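Local coordinates for nitrite reductase (Hyphomicrobium denitrificans, PDB 2DV6), which probably catalyses the one-electron reduction of nitrite to nitric oxide at copper sites, with cytochrome c as electron donor, in denitrification, at residues A25-T30 against E63-N68; L57-G62 against F102-V107; Q176-T181 against G330-L335; A408-L413 against F428-G433. All coordinates share one frame; numbering follows the deposited sequence.

Contact 1 (A25-T30 against E63-N68); sequences APVVFT and ETVQVN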
loop_
_atom_site.group_PDB
_atom_site.type_symbol
_atom_site.label_atom_id
_atom_site.label_comp_id
_atom_site.label_asym_id
_atom_site.label_seq_id
_atom_site.Cartn_x
_atom_site.Cartn_y
_atom_site.Cartn_z
ATOM N N ALA A 25 -22.054 -32.847 -8.658
ATOM C CA ALA A 25 -21.563 -32.209 -7.417
ATOM C C ALA A 25 -22.348 -30.898 -7.205
ATOM O O ALA A 25 -23.013 -30.452 -8.156
ATOM C CB ALA A 25 -20.022 -31.941 -7.516
ATOM N N PRO A 26 -22.308 -30.302 -5.969
ATOM C CA PRO A 26 -22.988 -28.994 -5.787
ATOM C C PRO A 26 -22.443 -27.935 -6.753
ATOM O O PRO A 26 -21.264 -27.993 -7.142
ATOM C CB PRO A 26 -22.715 -28.607 -4.318
ATOM C CG PRO A 26 -21.682 -29.557 -3.819
ATOM C CD PRO A 26 -21.679 -30.784 -4.716
ATOM N N VAL A 27 -23.332 -27.059 -7.206
ATOM C CA VAL A 27 -22.957 -25.868 -7.922
ATOM C C VAL A 27 -22.651 -24.784 -6.857
ATOM O O VAL A 27 -23.444 -24.531 -5.943
ATOM C CB VAL A 27 -24.026 -25.482 -9.031
ATOM C CG1 VAL A 27 -25.389 -25.309 -8.437
ATOM C CG2 VAL A 27 -23.619 -24.183 -9.809
ATOM N N VAL A 28 -21.466 -24.199 -6.943
ATOM C CA VAL A 28 -20.934 -23.359 -5.863
ATOM C C VAL A 28 -20.862 -21.926 -6.330
ATOM O O VAL A 28 -20.351 -21.680 -7.392
ATOM C CB VAL A 28 -19.541 -23.849 -5.377
ATOM C CG1 VAL A 28 -19.057 -22.996 -4.210
ATOM C CG2 VAL A 28 -19.601 -25.340 -4.943
ATOM N N PHE A 29 -21.407 -20.994 -5.551
ATOM C CA PHE A 29 -21.333 -19.567 -5.868
ATOM C C PHE A 29 -20.665 -18.890 -4.712
ATOM O O PHE A 29 -21.032 -19.148 -3.568
ATOM C CB PHE A 29 -22.748 -18.954 -6.054
ATOM C CG PHE A 29 -23.506 -19.554 -7.203
ATOM C CD1 PHE A 29 -24.470 -20.515 -6.974
ATOM C CD2 PHE A 29 -23.170 -19.235 -8.514
ATOM C CE1 PHE A 29 -25.141 -21.091 -8.034
ATOM C CE2 PHE A 29 -23.845 -19.811 -9.600
ATOM C CZ PHE A 29 -24.821 -20.733 -9.364
ATOM N N THR A 30 -19.677 -18.036 -5.000
ATOM C CA THR A 30 -19.057 -17.228 -3.946
ATOM C C THR A 30 -19.446 -15.755 -4.080
ATOM O O THR A 30 -19.380 -15.218 -5.166
ATOM C CB THR A 30 -17.506 -17.425 -3.918
ATOM O OG1 THR A 30 -17.247 -18.809 -3.692
ATOM C CG2 THR A 30 -16.849 -16.581 -2.811
ATOM N N GLU A 63 -30.707 -29.399 -8.465
ATOM C CA GLU A 63 -29.306 -29.160 -8.063
ATOM C C GLU A 63 -29.191 -28.786 -6.578
ATOM O O GLU A 63 -30.057 -28.130 -6.012
ATOM C CB GLU A 63 -28.633 -28.092 -8.945
ATOM C CG GLU A 63 -28.338 -28.559 -10.390
ATOM C CD GLU A 63 -27.661 -27.503 -11.228
ATOM O OE1 GLU A 63 -27.837 -26.311 -10.901
ATOM O OE2 GLU A 63 -26.949 -27.837 -12.219
ATOM N N THR A 64 -28.118 -29.253 -5.951
ATOM C CA THR A 64 -27.742 -28.777 -4.633
ATOM C C THR A 64 -26.912 -27.507 -4.854
ATOM O O THR A 64 -25.920 -27.533 -5.583
ATOM C CB THR A 64 -26.928 -29.817 -3.879
ATOM O OG1 THR A 64 -27.744 -30.967 -3.669
ATOM C CG2 THR A 64 -26.513 -29.274 -2.530
ATOM N N VAL A 65 -27.357 -26.399 -4.259
ATOM C CA VAL A 65 -26.767 -25.098 -4.529
ATOM C C VAL A 65 -26.030 -24.740 -3.272
ATOM O O VAL A 65 -26.621 -24.743 -2.182
ATOM C CB VAL A 65 -27.864 -24.034 -4.826
ATOM C CG1 VAL A 65 -27.278 -22.605 -4.913
ATOM C CG2 VAL A 65 -28.659 -24.415 -6.138
ATOM N N GLN A 66 -24.747 -24.434 -3.410
ATOM C CA GLN A 66 -23.929 -24.024 -2.257
ATOM C C GLN A 66 -23.578 -22.555 -2.450
ATOM O O GLN A 66 -23.170 -22.143 -3.538
ATOM C CB GLN A 66 -22.653 -24.880 -2.117
ATOM C CG GLN A 66 -21.709 -24.429 -0.973
ATOM C CD GLN A 66 -20.446 -25.249 -0.912
ATOM O OE1 GLN A 66 -20.494 -26.456 -1.062
ATOM N NE2 GLN A 66 -19.305 -24.601 -0.677
ATOM N N VAL A 67 -23.768 -21.771 -1.398
ATOM C CA VAL A 67 -23.411 -20.359 -1.439
ATOM C C VAL A 67 -22.367 -20.055 -0.370
ATOM O O VAL A 67 -22.556 -20.401 0.779
ATOM C CB VAL A 67 -24.661 -19.458 -1.270
ATOM C CG1 VAL A 67 -24.266 -17.967 -1.224
ATOM C CG2 VAL A 67 -25.643 -19.705 -2.466
ATOM N N ASN A 68 -21.255 -19.425 -0.775
ATOM C CA ASN A 68 -20.178 -19.060 0.146
ATOM C C ASN A 68 -20.209 -17.540 0.329
ATOM O O ASN A 68 -19.962 -16.797 -0.604
ATOM C CB ASN A 68 -18.805 -19.410 -0.422
ATOM C CG ASN A 68 -18.644 -20.873 -0.774
ATOM O OD1 ASN A 68 -19.197 -21.784 -0.116
ATOM N ND2 ASN A 68 -17.815 -21.115 -1.799
HETATM O O HOH W 1 -25.923 -30.805 -7.649
#

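Contact 2 (L57-G62 against F102-V107); sequences LVVHEG and FVASKV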
loop_
_atom_site.group_PDB
_atom_site.type_symbol
_atom_site.label_atom_id
_atom_site.label_comp_id
_atom_site.label_asym_id
_atom_site.label_seq_id
_atom_site.Cartn_x
_atom_site.Cartn_y
_atom_site.Cartn_z
ATOM N N LEU A 57 -27.843 -15.924 -9.822
ATOM C CA LEU A 57 -27.225 -17.239 -9.674
ATOM C C LEU A 57 -28.092 -18.206 -10.460
ATOM O O LEU A 57 -29.230 -18.487 -10.064
ATOM C CB LEU A 57 -27.181 -17.605 -8.192
ATOM C CG LEU A 57 -26.553 -16.577 -7.228
ATOM C CD1 LEU A 57 -26.485 -17.111 -5.815
ATOM C CD2 LEU A 57 -25.170 -16.177 -7.729
ATOM N N VAL A 58 -27.603 -18.688 -11.593
ATOM C CA VAL A 58 -28.439 -19.579 -12.379
ATOM C C VAL A 58 -28.170 -21.054 -12.174
ATOM O O VAL A 58 -27.045 -21.544 -12.275
ATOM C CB VAL A 58 -28.808 -19.099 -13.859
ATOM C CG1 VAL A 58 -28.142 -17.785 -14.281
ATOM C CG2 VAL A 58 -28.764 -20.221 -14.918
ATOM N N VAL A 59 -29.265 -21.736 -11.899
ATOM C CA VAL A 59 -29.263 -23.049 -11.323
ATOM C C VAL A 59 -30.371 -23.878 -12.008
ATOM O O VAL A 59 -31.253 -23.324 -12.668
ATOM C CB VAL A 59 -29.442 -22.863 -9.797
ATOM C CG1 VAL A 59 -30.330 -23.895 -9.167
ATOM C CG2 VAL A 59 -28.051 -22.712 -9.133
ATOM N N HIS A 60 -30.275 -25.206 -11.901
ATOM C CA HIS A 60 -31.254 -26.101 -12.513
ATOM C C HIS A 60 -31.971 -26.914 -11.459
ATOM O O HIS A 60 -31.397 -27.266 -10.412
ATOM C CB HIS A 60 -30.620 -26.995 -13.588
ATOM C CG HIS A 60 -30.208 -26.238 -14.813
ATOM N ND1 HIS A 60 -31.007 -26.138 -15.931
ATOM C CD2 HIS A 60 -29.094 -25.512 -15.082
ATOM C CE1 HIS A 60 -30.390 -25.415 -16.852
ATOM N NE2 HIS A 60 -29.237 -25.003 -16.353
ATOM N N GLU A 61 -33.252 -27.158 -11.729
ATOM C CA GLU A 61 -34.109 -27.922 -10.854
ATOM C C GLU A 61 -33.432 -29.202 -10.348
ATOM O O GLU A 61 -32.899 -29.968 -11.126
ATOM C CB GLU A 61 -35.389 -28.285 -11.607
ATOM C CG GLU A 61 -36.418 -28.972 -10.693
ATOM C CD GLU A 61 -37.736 -29.320 -11.391
ATOM O OE1 GLU A 61 -37.887 -29.060 -12.616
ATOM O OE2 GLU A 61 -38.624 -29.854 -10.686
ATOM N N GLY A 62 -33.472 -29.418 -9.040
ATOM C CA GLY A 62 -32.862 -30.598 -8.415
ATOM C C GLY A 62 -31.382 -30.472 -8.026
ATOM O O GLY A 62 -30.853 -31.360 -7.349
ATOM N N PHE A 102 -28.720 -25.496 -0.352
ATOM C CA PHE A 102 -30.123 -25.916 -0.415
ATOM C C PHE A 102 -30.336 -26.680 -1.711
ATOM O O PHE A 102 -29.582 -26.503 -2.651
ATOM C CB PHE A 102 -31.063 -24.705 -0.323
ATOM C CG PHE A 102 -30.943 -23.754 -1.491
ATOM C CD1 PHE A 102 -30.017 -22.724 -1.467
ATOM C CD2 PHE A 102 -31.770 -23.888 -2.603
ATOM C CE1 PHE A 102 -29.889 -21.848 -2.533
ATOM C CE2 PHE A 102 -31.653 -23.027 -3.680
ATOM C CZ PHE A 102 -30.711 -22.000 -3.648
ATOM N N VAL A 103 -31.340 -27.550 -1.753
ATOM C CA VAL A 103 -31.686 -28.244 -2.990
ATOM C C VAL A 103 -32.682 -27.350 -3.713
ATOM O O VAL A 103 -33.695 -26.936 -3.122
ATOM C CB VAL A 103 -32.281 -29.662 -2.749
ATOM C CG1 VAL A 103 -32.649 -30.308 -4.104
ATOM C CG2 VAL A 103 -31.270 -30.561 -2.022
ATOM N N ALA A 104 -32.369 -27.012 -4.961
ATOM C CA ALA A 104 -33.215 -26.142 -5.757
ATOM C C ALA A 104 -34.366 -26.976 -6.337
ATOM O O ALA A 104 -34.391 -27.286 -7.524
ATOM C CB ALA A 104 -32.394 -25.459 -6.862
ATOM N N SER A 105 -35.300 -27.342 -5.466
ATOM C CA SER A 105 -36.410 -28.232 -5.825
ATOM C C SER A 105 -37.562 -27.575 -6.616
ATOM O O SER A 105 -38.334 -28.303 -7.245
ATOM C CB SER A 105 -36.959 -28.938 -4.583
ATOM O OG SER A 105 -37.380 -27.982 -3.628
ATOM N N LYS A 106 -37.671 -26.231 -6.601
ATOM C CA LYS A 106 -38.739 -25.535 -7.353
ATOM C C LYS A 106 -38.197 -24.551 -8.381
ATOM O O LYS A 106 -37.469 -23.620 -8.025
ATOM C CB LYS A 106 -39.736 -24.776 -6.454
ATOM C CG LYS A 106 -39.819 -25.141 -4.968
ATOM C CD LYS A 106 -39.945 -23.817 -4.072
ATOM C CE LYS A 106 -40.290 -24.070 -2.560
ATOM N NZ LYS A 106 -39.231 -24.809 -1.777
ATOM N N VAL A 107 -38.607 -24.749 -9.642
ATOM C CA VAL A 107 -38.381 -23.838 -10.778
ATOM C C VAL A 107 -38.984 -22.475 -10.450
ATOM O O VAL A 107 -39.925 -22.405 -9.670
ATOM C CB VAL A 107 -38.991 -24.440 -12.098
ATOM C CG1 VAL A 107 -38.987 -23.455 -13.258
ATOM C CG2 VAL A 107 -38.234 -25.685 -12.520
#

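Contact 3 (Q176-T181 against G330-L335); sequences QLDDNT and GSVGSL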
loop_
_atom_site.group_PDB
_atom_site.type_symbol
_atom_site.label_atom_id
_atom_site.label_comp_id
_atom_site.label_asym_id
_atom_site.label_seq_id
_atom_site.Cartn_x
_atom_site.Cartn_y
_atom_site.Cartn_z
ATOM N N GLN A 176 -8.776 -28.733 -21.811
ATOM C CA GLN A 176 -9.854 -28.268 -20.956
ATOM C C GLN A 176 -9.545 -28.583 -19.483
ATOM O O GLN A 176 -9.378 -29.770 -19.102
ATOM C CB GLN A 176 -11.187 -28.925 -21.318
ATOM C CG GLN A 176 -12.349 -28.441 -20.424
ATOM C CD GLN A 176 -13.699 -28.855 -20.975
ATOM O OE1 GLN A 176 -14.439 -29.613 -20.327
ATOM N NE2 GLN A 176 -14.015 -28.390 -22.188
ATOM N N LEU A 177 -9.540 -27.532 -18.665
ATOM C CA LEU A 177 -9.275 -27.672 -17.239
ATOM C C LEU A 177 -10.609 -27.630 -16.439
ATOM O O LEU A 177 -10.751 -28.251 -15.389
ATOM C CB LEU A 177 -8.332 -26.538 -16.780
ATOM C CG LEU A 177 -8.114 -26.324 -15.249
ATOM C CD1 LEU A 177 -7.651 -27.637 -14.588
ATOM C CD2 LEU A 177 -7.070 -25.242 -15.028
ATOM N N ASP A 178 -11.579 -26.878 -16.941
ATOM C CA ASP A 178 -12.887 -26.748 -16.292
ATOM C C ASP A 178 -13.765 -26.125 -17.358
ATOM O O ASP A 178 -13.280 -25.748 -18.430
ATOM C CB ASP A 178 -12.767 -25.819 -15.084
ATOM C CG ASP A 178 -13.943 -25.923 -14.102
ATOM O OD1 ASP A 178 -13.796 -25.327 -12.998
ATOM O OD2 ASP A 178 -14.987 -26.583 -14.397
ATOM N N ASP A 179 -15.048 -25.993 -17.081
ATOM C CA ASP A 179 -15.948 -25.304 -17.998
ATOM C C ASP A 179 -15.374 -23.917 -18.305
ATOM O O ASP A 179 -15.031 -23.151 -17.386
ATOM C CB ASP A 179 -17.319 -25.175 -17.323
ATOM C CG ASP A 179 -18.378 -24.567 -18.234
ATOM O OD1 ASP A 179 -19.092 -23.638 -17.762
ATOM O OD2 ASP A 179 -18.504 -25.013 -19.397
ATOM N N ASN A 180 -15.234 -23.604 -19.597
ATOM C CA ASN A 180 -14.776 -22.299 -20.041
ATOM C C ASN A 180 -13.343 -21.972 -19.539
ATOM O O ASN A 180 -12.952 -20.808 -19.410
ATOM C CB ASN A 180 -15.827 -21.237 -19.648
ATOM C CG ASN A 180 -15.646 -19.905 -20.374
ATOM O OD1 ASN A 180 -14.917 -19.810 -21.368
ATOM N ND2 ASN A 180 -16.308 -18.858 -19.870
ATOM N N THR A 181 -12.573 -23.017 -19.219
ATOM C CA THR A 181 -11.212 -22.800 -18.699
ATOM C C THR A 181 -10.195 -23.806 -19.202
ATOM O O THR A 181 -10.469 -25.016 -19.310
ATOM C CB THR A 181 -11.183 -22.393 -17.168
ATOM O OG1 THR A 181 -10.116 -23.031 -16.461
ATOM C CG2 THR A 181 -12.461 -22.668 -16.500
ATOM N N GLY A 330 -7.128 -35.596 -14.744
ATOM C CA GLY A 330 -6.829 -34.489 -15.651
ATOM C C GLY A 330 -7.588 -33.183 -15.547
ATOM O O GLY A 330 -7.066 -32.132 -15.916
ATOM N N SER A 331 -8.823 -33.207 -15.035
ATOM C CA SER A 331 -9.669 -32.066 -15.275
ATOM C C SER A 331 -10.784 -31.960 -14.259
ATOM O O SER A 331 -11.132 -32.968 -13.603
ATOM C CB SER A 331 -10.303 -32.241 -16.653
ATOM O OG SER A 331 -10.688 -31.005 -17.206
ATOM N N VAL A 332 -11.375 -30.769 -14.152
ATOM C CA VAL A 332 -12.557 -30.621 -13.317
ATOM C C VAL A 332 -13.759 -31.350 -13.948
ATOM O O VAL A 332 -14.052 -31.129 -15.118
ATOM C CB VAL A 332 -12.897 -29.140 -13.021
ATOM C CG1 VAL A 332 -14.259 -29.051 -12.220
ATOM C CG2 VAL A 332 -11.758 -28.482 -12.201
ATOM N N GLY A 333 -14.419 -32.225 -13.184
ATOM C CA GLY A 333 -15.578 -32.981 -13.687
ATOM C C GLY A 333 -15.219 -34.196 -14.536
ATOM O O GLY A 333 -16.094 -34.830 -15.166
ATOM N N SER A 334 -13.927 -34.510 -14.561
ATOM C CA SER A 334 -13.418 -35.625 -15.317
ATOM C C SER A 334 -14.186 -36.922 -15.001
ATOM O O SER A 334 -14.697 -37.589 -15.918
ATOM C CB SER A 334 -11.926 -35.813 -15.040
ATOM O OG SER A 334 -11.451 -36.982 -15.700
ATOM N N LEU A 335 -14.289 -37.239 -13.706
ATOM C CA LEU A 335 -14.923 -38.472 -13.240
ATOM C C LEU A 335 -16.338 -38.305 -12.664
ATOM O O LEU A 335 -16.879 -39.232 -12.062
ATOM C CB LEU A 335 -14.019 -39.173 -12.234
ATOM C CG LEU A 335 -12.585 -39.483 -12.661
ATOM C CD1 LEU A 335 -11.877 -40.340 -11.563
ATOM C CD2 LEU A 335 -12.530 -40.194 -14.015
HETATM O O HOH W 2 -13.417 -30.372 -17.626
#

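Contact 4 (A408-L413 against F428-G433); sequences AGRYIL and FLNVDG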
loop_
_atom_site.group_PDB
_atom_site.type_symbol
_atom_site.label_atom_id
_atom_site.label_comp_id
_atom_site.label_asym_id
_atom_site.label_seq_id
_atom_site.Cartn_x
_atom_site.Cartn_y
_atom_site.Cartn_z
ATOM N N ALA A 408 -26.812 -50.810 -4.616
ATOM C CA ALA A 408 -26.860 -49.734 -5.572
ATOM C C ALA A 408 -26.510 -48.369 -4.947
ATOM O O ALA A 408 -26.642 -48.176 -3.753
ATOM C CB ALA A 408 -28.255 -49.687 -6.188
ATOM N N GLY A 409 -26.101 -47.420 -5.775
ATOM C CA GLY A 409 -25.872 -46.067 -5.316
ATOM C C GLY A 409 -24.885 -45.285 -6.167
ATOM O O GLY A 409 -24.256 -45.817 -7.088
ATOM N N ARG A 410 -24.776 -43.998 -5.867
ATOM C CA ARG A 410 -23.741 -43.212 -6.450
ATOM C C ARG A 410 -22.638 -43.146 -5.404
ATOM O O ARG A 410 -22.759 -42.428 -4.426
ATOM C CB ARG A 410 -24.247 -41.816 -6.738
ATOM C CG ARG A 410 -23.139 -40.845 -7.023
ATOM C CD ARG A 410 -23.208 -40.487 -8.423
ATOM N NE ARG A 410 -23.842 -39.205 -8.547
ATOM C CZ ARG A 410 -24.583 -38.848 -9.586
ATOM N NH1 ARG A 410 -25.118 -37.624 -9.619
ATOM N NH2 ARG A 410 -24.782 -39.704 -10.581
ATOM N N TYR A 411 -21.575 -43.907 -5.619
ATOM C CA TYR A 411 -20.407 -43.860 -4.746
ATOM C C TYR A 411 -19.435 -42.739 -5.186
ATOM O O TYR A 411 -19.317 -42.411 -6.369
ATOM C CB TYR A 411 -19.757 -45.243 -4.681
ATOM C CG TYR A 411 -20.768 -46.262 -4.166
ATOM C CD1 TYR A 411 -21.575 -47.002 -5.053
ATOM C CD2 TYR A 411 -20.960 -46.443 -2.795
ATOM C CE1 TYR A 411 -22.512 -47.925 -4.574
ATOM C CE2 TYR A 411 -21.889 -47.344 -2.308
ATOM C CZ TYR A 411 -22.671 -48.078 -3.208
ATOM O OH TYR A 411 -23.600 -48.960 -2.716
ATOM N N ILE A 412 -18.762 -42.146 -4.212
ATOM C CA ILE A 412 -18.016 -40.912 -4.454
ATOM C C ILE A 412 -16.536 -41.029 -4.086
ATOM O O ILE A 412 -16.195 -41.201 -2.918
ATOM C CB ILE A 412 -18.705 -39.733 -3.774
ATOM C CG1 ILE A 412 -20.239 -39.757 -4.088
ATOM C CG2 ILE A 412 -18.070 -38.377 -4.202
ATOM C CD1 ILE A 412 -21.033 -38.748 -3.246
ATOM N N LEU A 413 -15.674 -40.967 -5.109
ATOM C CA LEU A 413 -14.219 -40.943 -4.900
ATOM C C LEU A 413 -13.796 -39.549 -4.402
ATOM O O LEU A 413 -14.177 -38.521 -4.986
ATOM C CB LEU A 413 -13.471 -41.286 -6.179
ATOM C CG LEU A 413 -13.544 -42.731 -6.706
ATOM C CD1 LEU A 413 -15.016 -43.164 -7.060
ATOM C CD2 LEU A 413 -12.609 -42.882 -7.939
ATOM N N PHE A 428 -17.340 -39.945 -9.428
ATOM C CA PHE A 428 -18.530 -40.775 -9.193
ATOM C C PHE A 428 -18.302 -42.187 -9.673
ATOM O O PHE A 428 -17.700 -42.409 -10.746
ATOM C CB PHE A 428 -19.775 -40.211 -9.897
ATOM C CG PHE A 428 -20.254 -38.878 -9.352
ATOM C CD1 PHE A 428 -20.953 -38.000 -10.173
ATOM C CD2 PHE A 428 -19.965 -38.480 -8.046
ATOM C CE1 PHE A 428 -21.369 -36.744 -9.709
ATOM C CE2 PHE A 428 -20.383 -37.222 -7.567
ATOM C CZ PHE A 428 -21.089 -36.355 -8.400
ATOM N N LEU A 429 -18.738 -43.136 -8.839
ATOM C CA LEU A 429 -18.883 -44.542 -9.219
ATOM C C LEU A 429 -20.389 -44.863 -9.185
ATOM O O LEU A 429 -20.974 -44.985 -8.113
ATOM C CB LEU A 429 -18.091 -45.460 -8.280
ATOM C CG LEU A 429 -18.368 -46.979 -8.293
ATOM C CD1 LEU A 429 -18.232 -47.575 -9.688
ATOM C CD2 LEU A 429 -17.412 -47.676 -7.360
ATOM N N ASN A 430 -21.000 -44.978 -10.365
ATOM C CA ASN A 430 -22.467 -45.105 -10.514
ATOM C C ASN A 430 -22.882 -46.563 -10.592
ATOM O O ASN A 430 -22.454 -47.278 -11.507
ATOM C CB ASN A 430 -22.952 -44.374 -11.771
ATOM C CG ASN A 430 -22.787 -42.877 -11.671
ATOM O OD1 ASN A 430 -23.040 -42.327 -10.632
ATOM N ND2 ASN A 430 -22.364 -42.218 -12.745
ATOM N N VAL A 431 -23.693 -46.995 -9.614
ATOM C CA VAL A 431 -24.176 -48.373 -9.537
ATOM C C VAL A 431 -25.713 -48.312 -9.477
ATOM O O VAL A 431 -26.321 -47.851 -8.488
ATOM C CB VAL A 431 -23.582 -49.146 -8.338
ATOM C CG1 VAL A 431 -24.102 -50.580 -8.310
ATOM C CG2 VAL A 431 -21.978 -49.117 -8.360
ATOM N N ASP A 432 -26.325 -48.783 -10.554
ATOM C CA ASP A 432 -27.774 -48.671 -10.733
ATOM C C ASP A 432 -28.535 -49.700 -9.902
ATOM O O ASP A 432 -28.056 -50.825 -9.683
ATOM C CB ASP A 432 -28.146 -48.806 -12.225
ATOM C CG ASP A 432 -29.559 -48.293 -12.519
ATOM O OD1 ASP A 432 -30.189 -47.682 -11.603
ATOM O OD2 ASP A 432 -30.038 -48.470 -13.675
ATOM N N GLY A 433 -29.721 -49.314 -9.451
ATOM C CA GLY A 433 -30.564 -50.185 -8.633
ATOM C C GLY A 433 -31.442 -49.434 -7.635
ATOM O O GLY A 433 -31.412 -48.198 -7.574
#

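Contact 1 (A25-T30 against E63-N68)
The Phe29 ring meets Val65 CG1 at its edge, near the ring plane, with CD1 and CE1 of Phe29 both 4.1 Å from that methyl. Leu57 and Val59 touch Phe29 on the face of the sheet that carries Val27, Val65 and Val67. The opposite face carries two flat amides. Gln66 NE2 gives a nearly straight bond (172°) to Asn68 OD1, 2.9 Å away. NE2 lies in the carbonyl plane of Asn68, on a lone pair of OD1. Thr99 OG1 is a further partner of OD1, and Glu422 OE1 of Gln66 NE2. Asn68 ND2 reaches across to Thr30 OG1 at 3.0 Å, with the hydroxyl 16° out of the amide plane. Val28 CG1 makes a van der Waals contact with Asn68 ND2 at 3.3 Å, not a polar bond. Backbone hydrogen bonds join the two parallel strands, such as Asn68 N to Phe29 O at 2.8 Å. A leucine in place of Asn68 would probably leave Thr30 OG1 and Thr99 OG1 without this partner and cost Gln66 NE2 one acceptor. The sheet thus has an apolar inner face in this cupredoxin domain. Its other face carries an amide and hydroxyl network beside Val28, where Tyr315 of a second subunit packs.

Contact 2 (L57-G62 against F102-V107)
Val59 CG1 presses on the CB of Ala104, the centre of an inverse gamma turn near the end of strand 97-103. The fold is a cupredoxin beta sandwich: strand 57-60 belongs to one sheet and strand 97-103 to the other. Val59 CG1 and Ala104 CB are 3.5 Å apart, tighter than usual van der Waals contact. Val59 has chi1 at 141°, away from a staggered position, which is consistent with strain here. Val65 and Val130 also touch the Ala104 side chain.

Glu61 holds CG anti to its backbone N, and the rest of its chain is extended. It passes Val107 at about a right angle. Val107 CG2, anti to its own carbonyl carbon, comes 3.4 Å from Glu61 OE1. This is a carboxylate against a methyl and not a polar bond. The CG of Glu61 also runs past Ser105 O, 4.0 Å away. Val103 CG1 lies beside the Gly62 carbonyl, 3.9 Å from its O.

Gly62 has a positive phi (88°). A CB there would jam against the carbonyl O of Glu61. Within the turn, a weak bond runs from Ser105 N to Val103 O. The turn presents the carbonyl of Ala104 to the other segment. Glu61 CA makes a CA-H...O contact with Ala104 O at 3.4 Å. Gly62 N bonds to Ala104 O at 2.8 Å, from a point 44° above the carbonyl plane.

Contact 3 (Q176-T181 against G330-L335)
Ser331 OG donates to Gln176 O over a short 2.6 Å. The hydroxyl sits above the carbonyl plane of Gln176, 42° out of it, and not on a lone pair. The next carbonyl along the strand is also used: Val332 N bonds to Leu177 O at 2.9 Å. Two successive carbonyls of the strand end are thus gripped by two successive residues of the loop. Val332 points toward the strand and lies obliquely against Asp178. Its CG1 comes 3.4 Å from Asp178 OD2, and its CB also touches the Asp178 CG. This is a methyl branch against a carboxylate, with no bond between them.

A water lies within hydrogen-bonding distance of three acceptors, Ser331 OG, Val332 O (2.7 Å) and Gln176 OE1. It can donate to only two of them at a time. With its own proton given to Gln176 O, OG can only accept from the water, so it competes with the two carbonyl oxygens for the water's protons. The other end of the Gln176 amide, NE2, is bonded to Ser140 OG.

Further out, Asp178 OD2 accepts from Asp179 N at 2.7 Å, which ties the carboxylate to its own turn. Ser331 to Ser334 forms a type II turn, and Gly333 there is the N-cap of helix 334-338. Tyr325 and Leu327 of strand 325-328 touch Val332.

On the strand side, Leu177 N and Asp178 N both bond to Thr181 O. This is a classic beta bulge, placed beside the type II turn from Asp178 to Thr181 that links strands 163-178 and 181-188.

Contact 4 (A408-L413 against F428-G433)
Arg410 lays its guanidinium flat on the ring of Phe428. The two planes are 10° apart and the centres 4.2 Å apart. Arg410 NE sits over the centre of the ring, 3.5 Å above its plane. The cation-pi contact from CZ is off-centre. The CD of Arg410 adds a CH-pi contact to the same face, 3.9 Å from the ring centroid. Bends at chi2 (111°) and chi3 (101°) bring the arginine chain over the ring. At the guanidinium edge, NH2 points to Asn430 OD1, but the place of that oxygen is doubtful. A serine in place of Phe428 would probably leave the guanidinium without its flat support and freer to turn.

Apolar contacts lie on both faces of the hairpin. Ile412 CG1 meets Phe428 CD2 at 4.2 Å. On the other face, Val431 CG2 stands at the edge of the Tyr411 ring, 3.9 Å from CD1. Leu413 CD1 rests on Leu429 CB at 4.0 Å.

The two strands run antiparallel and are joined by backbone hydrogen bonds. Gly409 and Val431 form one hydrogen-bonded pair, Tyr411 and Leu429 the next; Leu429 N to Tyr411 O is 2.6 Å. At the strand ends, the CB of Ala408 packs tightly on Gly433 CA, 3.4 Å away. A CB on Gly433 would clash there.

Tyr411 OH bonds to Arg407 O, and its side chain touches Glu369, a potassium ligand. Strand 362-367 flanks strand 409-415. Strand 341-343 lies along strand 427-431, and Leu335 of helix 334-338 bonds to the Phe428 backbone.

Contacts 1 and 2 belong to the N-terminal cupredoxin domain. Their segments alternate along the chain, with centres about 10 Å apart. Strands 64-70 and 97-103 are neighbours in one sheet, joined by the bond Val65 N to Phe102 O. Val59, from the other sheet, packs on Val65 and Phe29. Contact 3 follows and ties the hairpin of strands 163-178 and 181-188 to the loop before helix 334-338. Leu335 O bonds to Phe428 N, although the centres of contacts 3 and 4 are about 21 Å apart. This joins the two later cupredoxin regions. Ala25 of contact 1 packs on Phe428 and brings the N-terminal segment onto the third region. Contacts 1 and 4 also touch a second subunit.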